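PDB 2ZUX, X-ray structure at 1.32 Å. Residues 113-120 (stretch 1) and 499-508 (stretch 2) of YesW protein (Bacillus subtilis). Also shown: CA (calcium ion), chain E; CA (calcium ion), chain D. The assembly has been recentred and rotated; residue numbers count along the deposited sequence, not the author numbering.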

# COMPACT_ATOMS: atom_id res chain seq x y z
N SER A 113 18.87 -4.05 5.34
CA SER A 113 17.97 -5.04 4.79
C SER A 113 16.89 -4.34 3.97
O SER A 113 16.51 -3.18 4.25
CB SER A 113 17.34 -5.89 5.90
OG SER A 113 16.58 -5.09 6.79
N ALA A 114 16.44 -5.03 2.93
CA ALA A 114 15.37 -4.52 2.08
C ALA A 114 14.10 -4.45 2.92
O ALA A 114 13.81 -5.37 3.69
CB ALA A 114 15.19 -5.43 0.90
N ASN A 115 13.35 -3.36 2.81
CA ASN A 115 12.21 -3.14 3.69
C ASN A 115 10.97 -2.81 2.84
O ASN A 115 10.76 -3.46 1.81
CB ASN A 115 12.59 -2.08 4.73
CG ASN A 115 11.69 -2.09 5.96
OD1 ASN A 115 11.88 -2.88 6.91
ND2 ASN A 115 10.75 -1.18 5.98
N ASP A 116 10.17 -1.82 3.24
CA ASP A 116 8.92 -1.49 2.55
C ASP A 116 9.18 -1.02 1.13
O ASP A 116 10.14 -0.28 0.88
CB ASP A 116 8.20 -0.35 3.28
CG ASP A 116 7.84 -0.69 4.71
OD1 ASP A 116 7.59 -1.87 5.03
OD2 ASP A 116 7.75 0.28 5.50
N ALA A 117 8.27 -1.38 0.24
CA ALA A 117 8.30 -0.87 -1.13
C ALA A 117 6.99 -0.21 -1.53
O ALA A 117 5.96 -0.34 -0.86
CB ALA A 117 8.68 -1.97 -2.13
N SER A 118 7.06 0.50 -2.65
CA SER A 118 5.88 0.96 -3.36
C SER A 118 6.12 0.72 -4.84
O SER A 118 7.18 0.20 -5.23
CB SER A 118 5.64 2.44 -3.09
OG SER A 118 4.41 2.86 -3.65
N VAL A 119 5.13 1.04 -5.67
CA VAL A 119 5.29 0.96 -7.12
C VAL A 119 4.83 2.23 -7.81
O VAL A 119 3.94 2.94 -7.33
CB VAL A 119 4.53 -0.24 -7.75
CG1 VAL A 119 5.25 -1.55 -7.47
CG2 VAL A 119 3.08 -0.26 -7.28
N GLY A 120 5.46 2.50 -8.95
CA GLY A 120 5.03 3.55 -9.86
C GLY A 120 5.66 3.24 -11.19
O GLY A 120 6.67 2.54 -11.25
N ALA A 499 5.90 -8.46 10.58
CA ALA A 499 6.03 -9.54 9.60
C ALA A 499 5.31 -9.23 8.28
O ALA A 499 4.48 -10.01 7.80
CB ALA A 499 5.56 -10.87 10.20
N THR A 500 5.66 -8.09 7.69
CA THR A 500 5.02 -7.61 6.48
C THR A 500 5.84 -7.93 5.23
O THR A 500 7.07 -7.95 5.29
CB THR A 500 4.79 -6.08 6.55
OG1 THR A 500 6.03 -5.42 6.82
CG2 THR A 500 3.77 -5.74 7.63
N PRO A 501 5.17 -8.15 4.09
CA PRO A 501 5.91 -8.33 2.86
C PRO A 501 6.48 -6.99 2.41
O PRO A 501 5.95 -5.93 2.78
CB PRO A 501 4.84 -8.81 1.88
CG PRO A 501 3.59 -8.15 2.36
CD PRO A 501 3.71 -8.18 3.87
N THR A 502 7.53 -7.01 1.61
CA THR A 502 8.01 -5.79 1.00
C THR A 502 6.87 -5.08 0.26
O THR A 502 6.74 -3.86 0.36
CB THR A 502 9.28 -6.06 0.14
OG1 THR A 502 10.41 -6.09 1.02
CG2 THR A 502 9.53 -5.00 -0.90
N LEU A 503 6.02 -5.83 -0.43
CA LEU A 503 4.82 -5.26 -1.04
C LEU A 503 3.85 -6.36 -1.39
O LEU A 503 4.27 -7.43 -1.82
CB LEU A 503 5.16 -4.45 -2.31
CG LEU A 503 4.02 -3.67 -2.97
CD1 LEU A 503 3.45 -2.58 -2.06
CD2 LEU A 503 4.48 -3.09 -4.30
N GLN A 504 2.56 -6.10 -1.20
CA GLN A 504 1.50 -6.93 -1.77
C GLN A 504 0.67 -6.05 -2.70
O GLN A 504 0.17 -5.01 -2.27
CB GLN A 504 0.61 -7.51 -0.69
CG GLN A 504 -0.56 -8.32 -1.21
CD GLN A 504 -1.50 -8.73 -0.10
OE1 GLN A 504 -1.10 -9.46 0.82
NE2 GLN A 504 -2.73 -8.23 -0.15
N ALA A 505 0.53 -6.45 -3.96
CA ALA A 505 -0.24 -5.65 -4.93
C ALA A 505 -0.49 -6.47 -6.17
O ALA A 505 0.35 -7.29 -6.56
CB ALA A 505 0.53 -4.39 -5.32
N ASP A 506 -1.63 -6.23 -6.80
CA ASP A 506 -1.84 -6.76 -8.16
C ASP A 506 -1.01 -5.94 -9.14
O ASP A 506 -1.47 -4.93 -9.68
CB ASP A 506 -3.32 -6.70 -8.55
CG ASP A 506 -3.54 -7.12 -9.99
OD1 ASP A 506 -2.68 -7.84 -10.56
OD2 ASP A 506 -4.58 -6.74 -10.54
N LEU A 507 0.23 -6.38 -9.35
CA LEU A 507 1.14 -5.60 -10.18
C LEU A 507 1.41 -6.20 -11.56
O LEU A 507 1.99 -5.54 -12.41
CB LEU A 507 2.45 -5.26 -9.45
CG LEU A 507 3.20 -6.29 -8.61
CD1 LEU A 507 3.87 -7.33 -9.49
CD2 LEU A 507 4.24 -5.60 -7.74
N LEU A 508 0.99 -7.44 -11.78
CA LEU A 508 1.06 -8.07 -13.11
C LEU A 508 0.02 -9.18 -13.18
O LEU A 508 -0.56 -9.55 -12.17
CB LEU A 508 2.46 -8.60 -13.43
CG LEU A 508 3.20 -9.44 -12.42
CD1 LEU A 508 2.77 -10.90 -12.47
CD2 LEU A 508 4.72 -9.33 -12.66
CA CA E . -2.01 -10.14 -10.51
CA CA D . 6.11 0.73 7.13
O HOH W 1 7.49 -4.56 4.57
O HOH W 2 5.18 -1.40 1.70
O HOH W 3 7.51 -0.11 8.76
O HOH W 4 7.26 2.80 7.41
O HOH W 5 -2.43 -12.48 -11.09

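Residues 113-120 form a strand that begins earlier in the chain, while 499-508 is mostly loop or turn, with a short strand at 503-505. The N-to-C directions of the two strands differ by 32°, so they run roughly alike, but their axes come no nearer than 7.3 Å. The backbones meet most closely at Asp116 and Thr502, whose CA atoms lie 4.7 Å apart; farther along, the CA atoms of Val119 and Leu507 are 8.3 Å apart. The direct hydrogen bonds lie at the Thr502 end; where the CA atoms are farther apart, side chains make the contacts. Together the two stretches bury 338 Å².

Thr502 has more of its surface covered by the other stretch than any other residue here and carries both direct polar contacts. Its carbonyl accepts a hydrogen bond from the amide of Ala117: N of Ala117 lies 2.9 Å from O of Thr502, with an N-H...O angle of 148°, which satisfies the amide within this contact. Its hydroxyl reaches back to the preceding part of the strand, where OG1 of Thr502 stands 2.8 Å from O of Asn115. That distance suits a hydrogen bond donated to the carbonyl, but the single hydroxyl proton has another acceptor within reach, so the assignment remains open.

Two waters extend this polar network. The oxygen of water 2 lies 2.9 Å from O of Ala117 and 3.2 Å from O of Thr502, well placed to donate to either, though acceptors in reach outnumber its protons; the amide of Ala117 is thus the Thr502 carbonyl's firm partner, with the water as a possible second. Water 1 joins the stretches where side chains do not bond directly: its oxygen is 2.7 Å from OD1 of Asp116, 2.8 Å from OG1 of Thr500 and 2.7 Å from O of Pro501; all three have hydrogen-bonding geometry, but the water has too few protons for all the acceptors around it. By contrast, OD1 of Asp116 and OG1 of Thr500 are themselves 4.3 Å apart, too far for direct bonding, so the water fills the gap. The other carboxylate oxygen, OD2 of Asp116, binds a calcium ion (chain D) at 2.4 Å, so the two oxygens of one side chain serve a water bridge and a metal site.

Beyond the polar end, apolar side chains fill the space between the backbones. Ala117 and Val119, two residues apart on the extended strand, both direct CA-to-CB toward stretch 2, whereas Ser118 between them points away. CB of Ala117 approaches CG2 of Thr502 at 3.4 Å and CB of Leu503 at 4.3 Å. Val119, with chi1 in the m well, brings CG1 to 3.6 Å from CD2 of Leu503 and 4.2 Å from CD2 of Leu507, so one methyl touches both leucines.

A second calcium (chain E) is bound at the end of stretch 2, by OD1 of Asp506 at 2.4 Å, O of Leu508 at 2.3 Å and water 5 at 2.4 Å, with further ligands elsewhere in the structure. OD1 of Asp506 and O of Leu508 lie 3.2 Å apart as shared metal ligands, not as a hydrogen bond.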